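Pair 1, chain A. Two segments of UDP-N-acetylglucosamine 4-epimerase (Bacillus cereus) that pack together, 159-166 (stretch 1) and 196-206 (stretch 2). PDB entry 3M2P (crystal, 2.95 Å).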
# COMPACT_ATOMS: atom_id res chain seq x y z
N ARG A 159 11.88 1.54 -6.07
CA ARG A 159 11.03 2.73 -6.12
C ARG A 159 11.58 3.81 -7.07
O ARG A 159 12.27 4.73 -6.63
CB ARG A 159 10.79 3.29 -4.72
CG ARG A 159 10.03 2.35 -3.84
CD ARG A 159 9.92 2.84 -2.43
NE ARG A 159 9.01 2.01 -1.65
CZ ARG A 159 9.00 1.94 -0.32
NH1 ARG A 159 9.87 2.65 0.39
NH2 ARG A 159 8.13 1.16 0.30
N PHE A 160 11.26 3.69 -8.36
CA PHE A 160 11.68 4.65 -9.38
C PHE A 160 11.16 6.06 -9.15
O PHE A 160 10.02 6.24 -8.73
CB PHE A 160 11.23 4.20 -10.77
CG PHE A 160 11.88 2.95 -11.24
CD1 PHE A 160 13.25 2.88 -11.41
CD2 PHE A 160 11.12 1.82 -11.51
CE1 PHE A 160 13.85 1.74 -11.83
CE2 PHE A 160 11.71 0.67 -11.93
CZ PHE A 160 13.08 0.62 -12.09
N ALA A 161 12.00 7.05 -9.42
CA ALA A 161 11.57 8.44 -9.45
C ALA A 161 10.78 8.63 -10.74
O ALA A 161 10.54 7.67 -11.45
CB ALA A 161 12.77 9.39 -9.39
N HIS A 162 10.38 9.85 -11.04
CA HIS A 162 9.53 10.07 -12.20
C HIS A 162 10.27 9.77 -13.49
O HIS A 162 11.27 10.40 -13.80
CB HIS A 162 8.96 11.49 -12.18
CG HIS A 162 8.23 11.81 -10.92
ND1 HIS A 162 7.00 11.28 -10.61
CD2 HIS A 162 8.59 12.57 -9.85
CE1 HIS A 162 6.62 11.71 -9.43
NE2 HIS A 162 7.56 12.49 -8.94
N LEU A 163 9.77 8.81 -14.25
CA LEU A 163 10.47 8.41 -15.46
C LEU A 163 10.19 9.36 -16.62
O LEU A 163 9.05 9.79 -16.83
CB LEU A 163 10.12 6.95 -15.85
CG LEU A 163 10.37 5.84 -14.82
CD1 LEU A 163 9.49 6.10 -13.60
CD2 LEU A 163 10.09 4.44 -15.36
N TYR A 164 11.24 9.69 -17.37
CA TYR A 164 11.07 10.35 -18.66
C TYR A 164 11.96 9.69 -19.69
O TYR A 164 12.98 9.08 -19.34
CB TYR A 164 11.38 11.84 -18.57
CG TYR A 164 12.82 12.15 -18.23
CD1 TYR A 164 13.22 12.32 -16.92
CD2 TYR A 164 13.77 12.28 -19.23
CE1 TYR A 164 14.52 12.60 -16.61
CE2 TYR A 164 15.08 12.56 -18.93
CZ TYR A 164 15.45 12.72 -17.62
OH TYR A 164 16.76 13.01 -17.30
N GLY A 165 11.58 9.78 -20.96
CA GLY A 165 12.37 9.17 -22.02
C GLY A 165 12.14 9.74 -23.42
O GLY A 165 11.68 10.87 -23.59
N PHE A 166 12.48 8.95 -24.43
CA PHE A 166 12.37 9.39 -25.81
C PHE A 166 11.20 8.73 -26.53
O PHE A 166 11.21 7.52 -26.78
CB PHE A 166 13.68 9.14 -26.55
CG PHE A 166 13.51 8.87 -28.01
CD1 PHE A 166 13.19 9.88 -28.89
CD2 PHE A 166 13.68 7.59 -28.51
CE1 PHE A 166 13.03 9.63 -30.24
CE2 PHE A 166 13.53 7.32 -29.87
CZ PHE A 166 13.21 8.34 -30.73
N LYS A 196 9.68 20.84 -6.17
CA LYS A 196 10.77 20.17 -6.86
C LYS A 196 10.43 18.69 -7.04
O LYS A 196 10.05 18.02 -6.08
CB LYS A 196 12.07 20.32 -6.08
CG LYS A 196 12.69 21.70 -6.21
CD LYS A 196 13.74 22.01 -5.14
CE LYS A 196 14.58 23.24 -5.54
NZ LYS A 196 15.19 23.98 -4.38
N ARG A 197 10.55 18.21 -8.27
CA ARG A 197 10.19 16.83 -8.61
C ARG A 197 11.37 16.10 -9.24
O ARG A 197 12.06 16.66 -10.08
CB ARG A 197 8.99 16.82 -9.58
CG ARG A 197 7.66 17.24 -8.94
CD ARG A 197 6.49 16.89 -9.85
NE ARG A 197 6.18 17.96 -10.80
CZ ARG A 197 5.44 17.81 -11.90
NH1 ARG A 197 4.94 16.62 -12.22
NH2 ARG A 197 5.20 18.84 -12.69
N GLU A 198 11.61 14.86 -8.83
CA GLU A 198 12.80 14.13 -9.28
C GLU A 198 12.52 13.36 -10.57
O GLU A 198 11.56 12.61 -10.65
CB GLU A 198 13.28 13.19 -8.19
CG GLU A 198 14.66 12.60 -8.41
CD GLU A 198 15.12 11.83 -7.18
OE1 GLU A 198 14.33 11.80 -6.20
OE2 GLU A 198 16.24 11.26 -7.19
N PHE A 199 13.37 13.57 -11.58
CA PHE A 199 13.18 12.94 -12.89
C PHE A 199 14.32 11.98 -13.26
O PHE A 199 15.46 12.40 -13.44
CB PHE A 199 13.06 14.01 -13.96
CG PHE A 199 11.83 14.84 -13.84
CD1 PHE A 199 11.83 15.99 -13.06
CD2 PHE A 199 10.68 14.50 -14.53
CE1 PHE A 199 10.70 16.77 -12.96
CE2 PHE A 199 9.54 15.28 -14.43
CZ PHE A 199 9.56 16.41 -13.64
N LEU A 200 13.98 10.70 -13.40
CA LEU A 200 14.97 9.67 -13.70
C LEU A 200 14.86 9.24 -15.15
O LEU A 200 13.83 8.74 -15.57
CB LEU A 200 14.77 8.46 -12.79
CG LEU A 200 15.55 7.20 -13.15
CD1 LEU A 200 17.03 7.41 -12.87
CD2 LEU A 200 15.03 6.03 -12.36
N TYR A 201 15.93 9.42 -15.90
CA TYR A 201 15.96 9.03 -17.31
C TYR A 201 15.72 7.53 -17.43
O TYR A 201 16.27 6.75 -16.66
CB TYR A 201 17.31 9.44 -17.91
CG TYR A 201 17.46 9.25 -19.41
CD1 TYR A 201 16.36 9.21 -20.25
CD2 TYR A 201 18.72 9.16 -19.99
CE1 TYR A 201 16.51 9.04 -21.61
CE2 TYR A 201 18.89 9.01 -21.35
CZ TYR A 201 17.79 8.95 -22.16
OH TYR A 201 17.97 8.77 -23.52
N ALA A 202 14.87 7.14 -18.37
CA ALA A 202 14.55 5.74 -18.58
C ALA A 202 15.81 4.89 -18.75
O ALA A 202 15.88 3.77 -18.26
CB ALA A 202 13.63 5.57 -19.78
N LYS A 203 16.81 5.41 -19.45
CA LYS A 203 18.06 4.68 -19.70
C LYS A 203 18.78 4.35 -18.39
O LYS A 203 19.32 3.26 -18.24
CB LYS A 203 18.96 5.50 -20.62
CG LYS A 203 19.65 4.73 -21.71
CD LYS A 203 19.39 5.39 -23.06
CE LYS A 203 20.68 5.73 -23.82
NZ LYS A 203 21.69 4.61 -23.85
N ASP A 204 18.75 5.28 -17.45
CA ASP A 204 19.31 5.08 -16.12
C ASP A 204 18.46 4.16 -15.24
O ASP A 204 18.97 3.56 -14.30
CB ASP A 204 19.45 6.43 -15.41
CG ASP A 204 20.61 7.26 -15.94
OD1 ASP A 204 21.64 6.67 -16.37
OD2 ASP A 204 20.49 8.50 -15.91
N ALA A 205 17.17 4.07 -15.53
CA ALA A 205 16.30 3.16 -14.80
C ALA A 205 16.54 1.72 -15.25
O ALA A 205 16.57 0.79 -14.43
CB ALA A 205 14.85 3.55 -14.99
N ALA A 206 16.71 1.55 -16.56
CA ALA A 206 17.08 0.26 -17.10
C ALA A 206 18.46 -0.12 -16.58
O ALA A 206 18.76 -1.31 -16.43
CB ALA A 206 17.06 0.29 -18.61

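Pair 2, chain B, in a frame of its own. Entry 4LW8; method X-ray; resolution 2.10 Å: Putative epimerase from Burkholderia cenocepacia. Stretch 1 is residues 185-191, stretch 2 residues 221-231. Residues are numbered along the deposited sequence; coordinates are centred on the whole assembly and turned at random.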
# COMPACT_ATOMS: atom_id res chain seq x y z
N PRO B 185 7.02 -13.40 -7.66
CA PRO B 185 7.79 -13.87 -8.82
C PRO B 185 8.75 -12.81 -9.31
O PRO B 185 8.41 -11.62 -9.37
CB PRO B 185 6.71 -14.14 -9.88
CG PRO B 185 5.57 -13.20 -9.50
CD PRO B 185 5.58 -13.25 -7.98
N PHE B 186 9.96 -13.23 -9.66
CA PHE B 186 10.84 -12.34 -10.42
C PHE B 186 10.42 -12.42 -11.89
O PHE B 186 9.37 -13.00 -12.17
CB PHE B 186 12.31 -12.71 -10.19
CG PHE B 186 12.85 -12.21 -8.87
CD1 PHE B 186 12.32 -12.67 -7.67
CD2 PHE B 186 13.83 -11.21 -8.84
CE1 PHE B 186 12.78 -12.18 -6.45
CE2 PHE B 186 14.31 -10.71 -7.62
CZ PHE B 186 13.78 -11.20 -6.42
N ASN B 187 11.19 -11.83 -12.80
CA ASN B 187 10.83 -11.83 -14.22
C ASN B 187 10.68 -13.23 -14.77
O ASN B 187 11.53 -14.10 -14.53
CB ASN B 187 11.89 -11.10 -15.07
CG ASN B 187 12.28 -9.78 -14.46
OD1 ASN B 187 11.60 -8.78 -14.65
ND2 ASN B 187 13.37 -9.77 -13.68
N TYR B 188 9.62 -13.46 -15.54
CA TYR B 188 9.47 -14.74 -16.19
C TYR B 188 8.78 -14.59 -17.52
O TYR B 188 8.08 -13.59 -17.78
CB TYR B 188 8.73 -15.74 -15.29
CG TYR B 188 7.28 -15.39 -14.96
CD1 TYR B 188 6.24 -15.88 -15.74
CD2 TYR B 188 6.96 -14.60 -13.85
CE1 TYR B 188 4.91 -15.59 -15.43
CE2 TYR B 188 5.65 -14.30 -13.54
CZ TYR B 188 4.62 -14.80 -14.33
OH TYR B 188 3.31 -14.52 -14.02
N THR B 189 8.98 -15.57 -18.38
CA THR B 189 8.52 -15.45 -19.75
C THR B 189 8.28 -16.84 -20.33
O THR B 189 8.48 -17.85 -19.66
CB THR B 189 9.52 -14.66 -20.62
OG1 THR B 189 8.90 -14.30 -21.85
CG2 THR B 189 10.77 -15.50 -20.91
N GLY B 190 7.82 -16.88 -21.58
CA GLY B 190 7.53 -18.15 -22.21
C GLY B 190 6.59 -17.93 -23.37
O GLY B 190 6.22 -16.79 -23.65
N VAL B 191 6.20 -19.01 -24.03
CA VAL B 191 5.31 -18.92 -25.19
C VAL B 191 3.95 -18.35 -24.80
O VAL B 191 3.31 -18.84 -23.87
CB VAL B 191 5.13 -20.31 -25.86
CG1 VAL B 191 4.00 -20.29 -26.91
CG2 VAL B 191 6.43 -20.78 -26.48
N SER B 221 22.08 -6.96 -15.45
CA SER B 221 21.72 -8.37 -15.26
C SER B 221 20.50 -8.54 -14.37
O SER B 221 20.39 -7.89 -13.32
CB SER B 221 22.89 -9.15 -14.64
OG SER B 221 24.02 -9.18 -15.50
N ARG B 222 19.58 -9.39 -14.80
CA ARG B 222 18.35 -9.64 -14.05
C ARG B 222 18.00 -11.14 -14.05
O ARG B 222 18.45 -11.91 -14.89
CB ARG B 222 17.19 -8.81 -14.61
CG ARG B 222 17.37 -7.29 -14.47
CD ARG B 222 17.44 -6.85 -13.01
NE ARG B 222 17.47 -5.39 -12.86
CZ ARG B 222 18.57 -4.67 -12.65
NH1 ARG B 222 19.75 -5.26 -12.54
NH2 ARG B 222 18.47 -3.35 -12.54
N ASP B 223 17.16 -11.52 -13.09
CA ASP B 223 16.75 -12.90 -12.84
C ASP B 223 15.56 -13.24 -13.73
O ASP B 223 14.50 -12.62 -13.61
CB ASP B 223 16.40 -13.04 -11.35
CG ASP B 223 16.13 -14.48 -10.93
OD1 ASP B 223 15.43 -15.23 -11.65
OD2 ASP B 223 16.60 -14.86 -9.84
N PHE B 224 15.73 -14.21 -14.63
CA PHE B 224 14.64 -14.64 -15.53
C PHE B 224 14.26 -16.12 -15.33
O PHE B 224 15.12 -16.98 -15.19
CB PHE B 224 15.02 -14.42 -16.99
CG PHE B 224 15.20 -12.99 -17.38
CD1 PHE B 224 14.11 -12.19 -17.68
CD2 PHE B 224 16.47 -12.44 -17.48
CE1 PHE B 224 14.27 -10.86 -18.05
CE2 PHE B 224 16.65 -11.10 -17.85
CZ PHE B 224 15.54 -10.32 -18.14
N SER B 225 12.96 -16.41 -15.36
CA SER B 225 12.48 -17.79 -15.22
C SER B 225 11.55 -18.17 -16.35
O SER B 225 10.96 -17.32 -17.02
CB SER B 225 11.74 -17.99 -13.88
OG SER B 225 12.59 -17.74 -12.77
N ASP B 226 11.41 -19.47 -16.54
CA ASP B 226 10.44 -20.05 -17.44
C ASP B 226 9.09 -20.08 -16.73
O ASP B 226 9.00 -20.54 -15.58
CB ASP B 226 10.91 -21.47 -17.84
CG ASP B 226 10.12 -22.05 -18.98
OD1 ASP B 226 8.88 -22.15 -18.87
OD2 ASP B 226 10.76 -22.42 -19.99
N VAL B 227 8.04 -19.59 -17.39
CA VAL B 227 6.69 -19.61 -16.83
C VAL B 227 6.26 -21.03 -16.36
O VAL B 227 5.54 -21.18 -15.37
CB VAL B 227 5.65 -19.05 -17.85
CG1 VAL B 227 5.57 -19.92 -19.11
CG2 VAL B 227 4.28 -18.89 -17.21
N ARG B 228 6.75 -22.06 -17.04
CA ARG B 228 6.43 -23.42 -16.64
C ARG B 228 7.03 -23.76 -15.27
O ARG B 228 6.38 -24.42 -14.46
CB ARG B 228 6.90 -24.42 -17.70
CG ARG B 228 6.13 -24.33 -19.00
CD ARG B 228 6.81 -25.09 -20.12
NE ARG B 228 8.12 -24.54 -20.43
CZ ARG B 228 8.92 -25.03 -21.37
NH1 ARG B 228 8.53 -26.09 -22.08
NH2 ARG B 228 10.10 -24.48 -21.59
N ASP B 229 8.25 -23.29 -15.01
CA ASP B 229 8.87 -23.46 -13.69
C ASP B 229 8.13 -22.67 -12.63
O ASP B 229 7.97 -23.12 -11.49
CB ASP B 229 10.34 -23.00 -13.69
CG ASP B 229 11.23 -23.83 -14.60
OD1 ASP B 229 10.82 -24.91 -15.06
OD2 ASP B 229 12.39 -23.40 -14.82
N VAL B 230 7.70 -21.46 -12.98
CA VAL B 230 7.04 -20.59 -12.01
C VAL B 230 5.70 -21.21 -11.57
O VAL B 230 5.40 -21.29 -10.38
CB VAL B 230 6.81 -19.18 -12.59
CG1 VAL B 230 5.83 -18.37 -11.73
CG2 VAL B 230 8.16 -18.43 -12.77
N THR B 231 4.93 -21.70 -12.52
CA THR B 231 3.64 -22.28 -12.17
C THR B 231 3.82 -23.62 -11.45
O THR B 231 2.99 -23.99 -10.61
CB THR B 231 2.73 -22.39 -13.42
OG1 THR B 231 3.41 -23.12 -14.45
CG2 THR B 231 2.39 -20.98 -13.94
O HOH W 1 12.85 -15.10 -12.23

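Both pairs set a short strand parallel to a second strand that runs directly into a helix, and the N, CA and C atoms of 14 central residues superpose with an RMSD of 0.6 Å. The angle between strand directions is 45° in pair 1 and 35° in pair 2, with axes approaching to 4.6 and 4.5 Å. H162(A) matches N187(B), L163(A) matches Y188(B), Y164(A) matches T189(B), and L200(A) and A202(A) match S225(B) and V227(B).

Three backbone hydrogen bonds recur at these positions. In pair 1, L200(A) N donates to H162(A) O (2.8 Å), Y164(A) N to L200(A) O (3.3 Å, weak) and A202(A) N to Y164(A) O (2.9 Å). In pair 2, S225(B) N donates to N187(B) O (2.8 Å), T189(B) N to S225(B) O (3.0 Å) and V227(B) N to T189(B) O (2.9 Å). The last bond of each set ties the first helical residue to the neighbouring strand.

At the matched positions H162(A) and N187(B) the donors differ. H162(A) N bonds to E198(A) O at 3.0 Å, whereas in pair 2 the side chain serves: N187(B) ND2 donates to D223(B) O at 3.1 Å, with an angle of 162°.

The largest change in packing follows the tyrosines. In pair 1, Y164(A) lies on the face with F199(A) and Y201(A). Its CE1 is 3.3 Å from F199(A) CB, and Y201(A) CA sits over its ring, 3.9 Å from the centroid and 18° off the normal. The two tyrosine rings are near parallel (13°) but slid apart, with centroids separated by 5.6 Å. The matching T189(B) points its CB away from the other stretch, so pair 2 has no counterpart to this ring packing. Pair 2 instead carries its tyrosine one position earlier: Y188(B) CE1 reaches V227(B) CG2 at 3.8 Å, Y188(B) CB meets V230(B) CG2 at 3.7 Å, and V230(B) CG1 lies over one ring face.

The alanine matching V230(B), A205(A), is met by a different ring: F160(A) CE1 is 3.8 Å from A205(A) CB, while F160(A) CD1 lies 3.7 Å from L200(A) CD2. Where L200(A) gives an apolar contact, the matching S225(B) joins a water, its OG 2.7 Å from water 1 O. The oxygen of water 1 is also 2.8 Å from N187(B) O and 2.6 Å from D223(B) OD1, so it links the three residues.

Before the helix, Y201(A) and D226(B) both occupy the N-cap position, but D226(B) OD1 accepts from R228(B) N at 2.8 Å, a side-chain cap. G165(A) and G190(B) match; an ideal CB on G190(B) would lie 2.6 Å from V227(B) CG1, a clash.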